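Local coordinates for Iron(III) ABC transporter, periplasmic iron-compound-binding protein (Vibrio cholerae, PDB 3TEF) that binds catecholate siderophores in the periplasm and probably delivers their iron to a partner ABC transporter in the inner membrane, at residues Tyr207-Glu210 with His211-Lys214; Thr235-Asp239 with Leu240-Thr244; Phe187-Thr190 with Val191-Ser194. All coordinates share one frame; numbering follows the deposited sequence.

Contact 1 (Tyr207-Glu210 with His211-Lys214)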
loop_
_atom_site.group_PDB
_atom_site.type_symbol
_atom_site.label_atom_id
_atom_site.label_comp_id
_atom_site.label_asym_id
_atom_site.label_seq_id
_atom_site.Cartn_x
_atom_site.Cartn_y
_atom_site.Cartn_z
ATOM N N TYR A 207 -6.297 4.635 25.529
ATOM C CA TYR A 207 -4.905 4.799 25.120
ATOM C C TYR A 207 -4.729 6.036 24.230
ATOM O O TYR A 207 -3.757 6.782 24.379
ATOM C CB TYR A 207 -4.450 3.528 24.401
ATOM C CG TYR A 207 -3.115 3.572 23.691
ATOM C CD1 TYR A 207 -2.007 2.909 24.217
ATOM C CD2 TYR A 207 -2.970 4.231 22.473
ATOM C CE1 TYR A 207 -0.787 2.917 23.562
ATOM C CE2 TYR A 207 -1.749 4.249 21.809
ATOM C CZ TYR A 207 -0.664 3.591 22.359
ATOM O OH TYR A 207 0.547 3.595 21.703
ATOM N N ILE A 208 -5.666 6.252 23.309
ATOM C CA ILE A 208 -5.613 7.420 22.428
ATOM C C ILE A 208 -5.739 8.705 23.243
ATOM O O ILE A 208 -4.956 9.643 23.073
ATOM C CB ILE A 208 -6.711 7.376 21.340
ATOM C CG1 ILE A 208 -6.481 6.196 20.389
ATOM C CG2 ILE A 208 -6.738 8.682 20.548
ATOM C CD1 ILE A 208 -7.635 5.934 19.438
ATOM N N ARG A 209 -6.715 8.733 24.143
ATOM C CA ARG A 209 -6.938 9.897 25.001
ATOM C C ARG A 209 -5.773 10.134 25.961
ATOM O O ARG A 209 -5.309 11.263 26.114
ATOM C CB ARG A 209 -8.249 9.742 25.779
ATOM C CG ARG A 209 -8.480 10.794 26.857
ATOM C CD ARG A 209 -8.468 12.202 26.290
ATOM N NE ARG A 209 -8.648 13.202 27.341
ATOM C CZ ARG A 209 -7.682 13.986 27.813
ATOM N NH1 ARG A 209 -6.453 13.907 27.318
ATOM N NH2 ARG A 209 -7.948 14.858 28.776
ATOM N N GLU A 210 -5.301 9.067 26.602
ATOM C CA GLU A 210 -4.225 9.175 27.582
ATOM C C GLU A 210 -2.939 9.716 26.943
ATOM O O GLU A 210 -2.292 10.618 27.489
ATOM C CB GLU A 210 -3.989 7.830 28.301
ATOM C CG GLU A 210 -3.316 6.725 27.454
ATOM C CD GLU A 210 -3.349 5.329 28.106
ATOM O OE1 GLU A 210 -4.369 4.980 28.745
ATOM O OE2 GLU A 210 -2.355 4.576 27.971
ATOM N N HIS A 211 -2.583 9.181 25.776
ATOM C CA HIS A 211 -1.356 9.585 25.097
ATOM C C HIS A 211 -1.499 10.904 24.340
ATOM O O HIS A 211 -0.504 11.574 24.060
ATOM C CB HIS A 211 -0.838 8.470 24.190
ATOM C CG HIS A 211 -0.214 7.331 24.937
ATOM N ND1 HIS A 211 -0.897 6.170 25.234
ATOM C CD2 HIS A 211 1.024 7.184 25.464
ATOM C CE1 HIS A 211 -0.100 5.352 25.898
ATOM N NE2 HIS A 211 1.069 5.942 26.052
ATOM N N ASN A 212 -2.734 11.270 24.010
ATOM C CA ASN A 212 -3.023 12.593 23.462
ATOM C C ASN A 212 -2.128 12.993 22.281
ATOM O O ASN A 212 -1.301 13.902 22.395
ATOM C CB ASN A 212 -2.916 13.636 24.581
ATOM C CG ASN A 212 -3.569 14.957 24.219
ATOM O OD1 ASN A 212 -4.481 15.008 23.393
ATOM N ND2 ASN A 212 -3.107 16.035 24.845
ATOM N N PRO A 213 -2.293 12.318 21.135
ATOM C CA PRO A 213 -1.487 12.653 19.953
ATOM C C PRO A 213 -1.853 14.033 19.405
ATOM O O PRO A 213 -3.005 14.457 19.521
ATOM C CB PRO A 213 -1.890 11.574 18.944
ATOM C CG PRO A 213 -3.285 11.195 19.349
ATOM C CD PRO A 213 -3.302 11.280 20.849
ATOM N N LYS A 214 -0.880 14.723 18.817
ATOM C CA LYS A 214 -1.137 16.013 18.184
ATOM C C LYS A 214 -1.836 15.818 16.844
ATOM O O LYS A 214 -2.655 16.640 16.416
ATOM C CB LYS A 214 0.171 16.782 17.982
ATOM C CG LYS A 214 0.348 17.987 18.900
ATOM C CD LYS A 214 1.017 17.608 20.217
ATOM C CE LYS A 214 0.086 16.825 21.136
ATOM N NZ LYS A 214 0.823 16.233 22.299
#
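His-211 closes the last turn of helix 205-211 by donating its backbone N to Tyr-207 O over 3.0 Å, and Asn-212 N follows it to Ile-208 O at 2.9 Å before the chain turns away with a positive phi at Asn-212. The same Tyr-207 oxygen takes a second bond, from His-211 ND1 at 3.0 Å, with an N-H...O angle of 147°. The two donors arrive from opposite faces of the carbonyl plane, and the oxygen lies close to the plane of the imidazole, which restrains that ring's rotation. ND1 thereby sits above the centre of the Tyr-207 ring, with the two ring planes inclined at 48°. Glu-210 runs alongside the imidazole, OE2 coming to 3.2 Å from His-211 CE1; a charged carboxylate here would tend to raise the imidazole's affinity for a second proton.

The helix ends at a residue of positive phi, Asn-212, followed by a proline. In a Schellman motif the residue at position 213 would donate to Ile-208 O, but Pro-213 has no amide hydrogen and brings CD to 3.2 Å from that oxygen instead. Asn-212 turns OD1 to Thr-245 N, at the start of helix 245-248.

Contact 2 (Thr235-Asp239 with Leu240-Thr244)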
loop_
_atom_site.group_PDB
_atom_site.type_symbol
_atom_site.label_atom_id
_atom_site.label_comp_id
_atom_site.label_asym_id
_atom_site.label_seq_id
_atom_site.Cartn_x
_atom_site.Cartn_y
_atom_site.Cartn_z
ATOM N N THR A 235 -18.781 7.214 14.553
ATOM C CA THR A 235 -18.625 6.411 15.757
ATOM C C THR A 235 -17.260 6.597 16.422
ATOM O O THR A 235 -17.156 6.584 17.652
ATOM C CB THR A 235 -18.873 4.917 15.465
ATOM O OG1 THR A 235 -18.193 4.545 14.259
ATOM C CG2 THR A 235 -20.365 4.657 15.295
ATOM N N PHE A 236 -16.222 6.779 15.610
ATOM C CA PHE A 236 -14.859 6.918 16.117
ATOM C C PHE A 236 -14.712 8.151 16.995
ATOM O O PHE A 236 -14.002 8.135 17.998
ATOM C CB PHE A 236 -13.861 6.994 14.959
ATOM C CG PHE A 236 -12.421 7.004 15.398
ATOM C CD1 PHE A 236 -11.803 5.840 15.820
ATOM C CD2 PHE A 236 -11.686 8.176 15.382
ATOM C CE1 PHE A 236 -10.479 5.847 16.222
ATOM C CE2 PHE A 236 -10.364 8.192 15.786
ATOM C CZ PHE A 236 -9.757 7.026 16.204
ATOM N N GLU A 237 -15.392 9.225 16.614
ATOM C CA GLU A 237 -15.256 10.475 17.338
ATOM C C GLU A 237 -16.203 10.514 18.528
ATOM O O GLU A 237 -17.207 11.228 18.521
ATOM C CB GLU A 237 -15.469 11.661 16.400
ATOM C CG GLU A 237 -14.620 11.569 15.145
ATOM C CD GLU A 237 -14.441 12.899 14.452
ATOM O OE1 GLU A 237 -15.366 13.737 14.522
ATOM O OE2 GLU A 237 -13.368 13.112 13.846
ATOM N N ASN A 238 -15.878 9.717 19.541
ATOM C CA ASN A 238 -16.637 9.690 20.781
ATOM C C ASN A 238 -16.051 10.674 21.782
ATOM O O ASN A 238 -15.189 11.475 21.432
ATOM C CB ASN A 238 -16.660 8.280 21.361
ATOM C CG ASN A 238 -15.271 7.693 21.520
ATOM O OD1 ASN A 238 -14.303 8.411 21.779
ATOM N ND2 ASN A 238 -15.165 6.376 21.361
ATOM N N ASP A 239 -16.510 10.605 23.027
ATOM C CA ASP A 239 -16.058 11.533 24.063
ATOM C C ASP A 239 -14.551 11.484 24.319
ATOM O O ASP A 239 -13.922 12.524 24.526
ATOM C CB ASP A 239 -16.818 11.296 25.375
ATOM C CG ASP A 239 -18.321 11.469 25.221
ATOM O OD1 ASP A 239 -18.780 12.631 25.138
ATOM O OD2 ASP A 239 -19.042 10.448 25.186
ATOM N N LEU A 240 -13.975 10.286 24.315
ATOM C CA LEU A 240 -12.555 10.129 24.622
ATOM C C LEU A 240 -11.681 10.747 23.540
ATOM O O LEU A 240 -10.628 11.324 23.825
ATOM C CB LEU A 240 -12.197 8.656 24.799
ATOM C CG LEU A 240 -12.831 7.968 26.005
ATOM C CD1 LEU A 240 -12.426 6.503 26.057
ATOM C CD2 LEU A 240 -12.431 8.681 27.285
ATOM N N VAL A 241 -12.123 10.616 22.296
ATOM C CA VAL A 241 -11.387 11.148 21.158
ATOM C C VAL A 241 -11.523 12.671 21.078
ATOM O O VAL A 241 -10.567 13.367 20.735
ATOM C CB VAL A 241 -11.868 10.485 19.845
ATOM C CG1 VAL A 241 -11.288 11.188 18.633
ATOM C CG2 VAL A 241 -11.495 9.004 19.847
ATOM N N LYS A 242 -12.710 13.175 21.403
ATOM C CA LYS A 242 -12.965 14.620 21.425
ATOM C C LYS A 242 -12.034 15.343 22.393
ATOM O O LYS A 242 -11.646 16.491 22.162
ATOM C CB LYS A 242 -14.407 14.900 21.843
ATOM C CG LYS A 242 -15.449 14.187 21.020
ATOM C CD LYS A 242 -15.504 14.720 19.608
ATOM C CE LYS A 242 -16.907 15.194 19.282
ATOM N NZ LYS A 242 -17.129 15.327 17.817
ATOM N N ALA A 243 -11.694 14.665 23.484
ATOM C CA ALA A 243 -10.862 15.244 24.532
ATOM C C ALA A 243 -9.400 15.307 24.111
ATOM O O ALA A 243 -8.530 15.675 24.899
ATOM C CB ALA A 243 -11.010 14.443 25.818
ATOM N N THR A 244 -9.142 14.959 22.854
ATOM C CA THR A 244 -7.785 14.869 22.342
ATOM C C THR A 244 -7.361 16.167 21.648
ATOM O O THR A 244 -8.193 16.881 21.091
ATOM C CB THR A 244 -7.661 13.669 21.369
ATOM O OG1 THR A 244 -6.414 12.997 21.573
ATOM C CG2 THR A 244 -7.789 14.118 19.925
#
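Asn-238 and Val-241 make the central bond of this contact: Asn-238 OD1 accepts from Val-241 N at 3.1 Å, with the hydrogen pointing at the oxygen at 156°. This is an N-cap, the standard way of supplying an acceptor to an amide in the first turn of a helix, here the short helix 239-242. The cap depends on the first torsion of Asn-238 (chi1 53°), which sets CG between the backbone N and the carbonyl carbon and folds the amide back over the helix start. One turn on, Ala-243 N reaches Asp-239 O at 3.3 Å.

The apolar side of the same contact joins Val-241 to Phe-236. Val-241 CG2 lies over one face of the phenyl ring, displaced toward its rim, while CG1 meets ring atom CE2 at 4.2 Å. Further out, Phe-205 of helix 205-211 meets the Phe-236 ring with planes at about 60°, and Ile-252 of strand 252-254 touches Val-241. Helices 232-236 and 239-242 are joined by an inverse gamma turn centred on Glu-237, where a weak bond runs from Asn-238 N to Phe-236 O.

At the surface, the side chains of Glu-237 and Lys-242 cross at roughly a right angle, with OE1 and NZ 4.1 Å apart, too far for a salt bridge. Glu-237 is bonded through its other oxygen, OE2, to Tyr-254 OH, and Lys-242 NZ to Tyr-247 OH. Their attraction is likely a modest electrostatic term; the cap, the helical backbone bonds and the Phe-236/Val-241 packing hold the turn without depending on charge.

Contact 3 (Phe187-Thr190 with Val191-Ser194)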
loop_
_atom_site.group_PDB
_atom_site.type_symbol
_atom_site.label_atom_id
_atom_site.label_comp_id
_atom_site.label_asym_id
_atom_site.label_seq_id
_atom_site.Cartn_x
_atom_site.Cartn_y
_atom_site.Cartn_z
ATOM N N PHE A 187 6.676 12.789 10.248
ATOM C CA PHE A 187 6.095 12.841 11.583
ATOM C C PHE A 187 6.992 12.078 12.546
ATOM O O PHE A 187 7.758 11.207 12.139
ATOM C CB PHE A 187 4.708 12.195 11.598
ATOM C CG PHE A 187 3.636 13.019 10.956
ATOM C CD1 PHE A 187 3.069 14.090 11.624
ATOM C CD2 PHE A 187 3.159 12.694 9.695
ATOM C CE1 PHE A 187 2.075 14.837 11.040
ATOM C CE2 PHE A 187 2.152 13.438 9.099
ATOM C CZ PHE A 187 1.604 14.508 9.772
ATOM N N SER A 188 6.891 12.394 13.832
ATOM C CA SER A 188 7.499 11.544 14.847
ATOM C C SER A 188 6.382 10.727 15.497
ATOM O O SER A 188 5.211 11.101 15.422
ATOM C CB SER A 188 8.253 12.383 15.889
ATOM O OG SER A 188 7.367 13.243 16.586
ATOM N N GLU A 189 6.735 9.607 16.116
ATOM C CA GLU A 189 5.735 8.772 16.775
ATOM C C GLU A 189 5.286 9.400 18.090
ATOM O O GLU A 189 6.121 9.774 18.918
ATOM C CB GLU A 189 6.292 7.380 17.052
ATOM C CG GLU A 189 6.778 6.599 15.840
ATOM C CD GLU A 189 7.347 5.248 16.252
ATOM O OE1 GLU A 189 7.593 5.063 17.455
ATOM O OE2 GLU A 189 7.544 4.366 15.399
ATOM N N THR A 190 3.976 9.515 18.291
ATOM C CA THR A 190 3.453 9.964 19.577
ATOM C C THR A 190 4.025 9.062 20.652
ATOM O O THR A 190 4.656 9.527 21.595
ATOM C CB THR A 190 1.916 9.902 19.653
ATOM O OG1 THR A 190 1.344 10.697 18.611
ATOM C CG2 THR A 190 1.430 10.429 20.994
ATOM N N VAL A 191 3.807 7.761 20.506
ATOM C CA VAL A 191 4.473 6.800 21.375
ATOM C C VAL A 191 5.254 5.779 20.562
ATOM O O VAL A 191 4.708 5.120 19.679
ATOM C CB VAL A 191 3.506 6.101 22.376
ATOM C CG1 VAL A 191 2.056 6.336 22.006
ATOM C CG2 VAL A 191 3.840 4.599 22.511
ATOM N N PRO A 192 6.562 5.684 20.833
ATOM C CA PRO A 192 7.419 4.692 20.187
ATOM C C PRO A 192 6.860 3.295 20.404
ATOM O O PRO A 192 6.835 2.814 21.535
ATOM C CB PRO A 192 8.750 4.856 20.921
ATOM C CG PRO A 192 8.753 6.284 21.352
ATOM C CD PRO A 192 7.326 6.586 21.712
ATOM N N VAL A 193 6.406 2.660 19.329
ATOM C CA VAL A 193 5.851 1.317 19.427
ATOM C C VAL A 193 6.955 0.255 19.388
ATOM O O VAL A 193 6.731 -0.869 18.929
ATOM C CB VAL A 193 4.837 1.046 18.304
ATOM C CG1 VAL A 193 3.754 2.127 18.285
ATOM C CG2 VAL A 193 5.551 0.992 16.975
ATOM N N SER A 194 8.142 0.627 19.870
ATOM C CA SER A 194 9.278 -0.295 19.999
ATOM C C SER A 194 9.398 -1.252 18.807
ATOM O O SER A 194 9.135 -0.864 17.664
ATOM C CB SER A 194 9.196 -1.079 21.318
ATOM O OG SER A 194 9.434 -0.246 22.445
#
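Glu-189 reaches forward past Pro-192 to the next backbone amide, and this is the polar part of the contact. Its CG is anti to the carbonyl carbon (chi1 -58°) and the chain runs out extended, which carries the carboxylate alongside the following loop. OE1 lies 3.3 Å from Val-193 N in the geometry of a hydrogen bond with an angle of 137° at the hydrogen, but OE1 is modelled too close to Pro-192, so the bond is doubtful in detail. The other oxygen, OE2, accepts from the backbone N of Ala-174, a bond that would tend to stabilise the charged form of the carboxylate.

Strand 188-189 runs parallel to strand 158-165 in the mixed sheet of the C-terminal lobe, one of the two lobes that the long helix 131-154 connects in periplasmic binding proteins of this family. The segment 191-194 begins the loop that leads on toward strand 201-202. Ser-188 and Thr-190 share backbone bonds with Ala-159, and Thr-190 OG1 is bonded to Asp-158 OD2, so the chain is anchored to the sheet right where it leaves it.

The apolar part is a loose touch of Thr-190 CG2 on Val-191 CG1 at 4.3 Å. Val-191 has CG1 almost eclipsed with its backbone N (chi1 13°), an unfavourable torsion that keeps this methyl 3.6 Å from Thr-190 C. The remaining touches are van der Waals contacts of carbons with oxygens: Glu-189 OE2 passes Val-193 CG2 at 4.2 Å, Glu-189 CB lies 3.8 Å from Val-191 O, and on the proline side Pro-192 CD lies 4.0 Å from Thr-190 O.

In the fold
Contact 1 stands between the other two, its centre about 10 Å from that of contact 2 and about 12 Å from that of contact 3. It meets contact 2 where Arg-209 CD lies 3.4 Å from Leu-240 O, and contact 3 where Pro-213 CB comes to 3.4 Å from Thr-190 OG1 and Val-191 packs on Tyr-207 and His-211. Contacts 2 and 3 do not touch, their nearest atoms being about 8 Å apart. Asp-158 OD2 binds both Thr-190 OG1 and Lys-214 N, giving contacts 1 and 3 a shared acceptor. All three lie in one lobe; siderophores of relatives bind in the cleft between lobes.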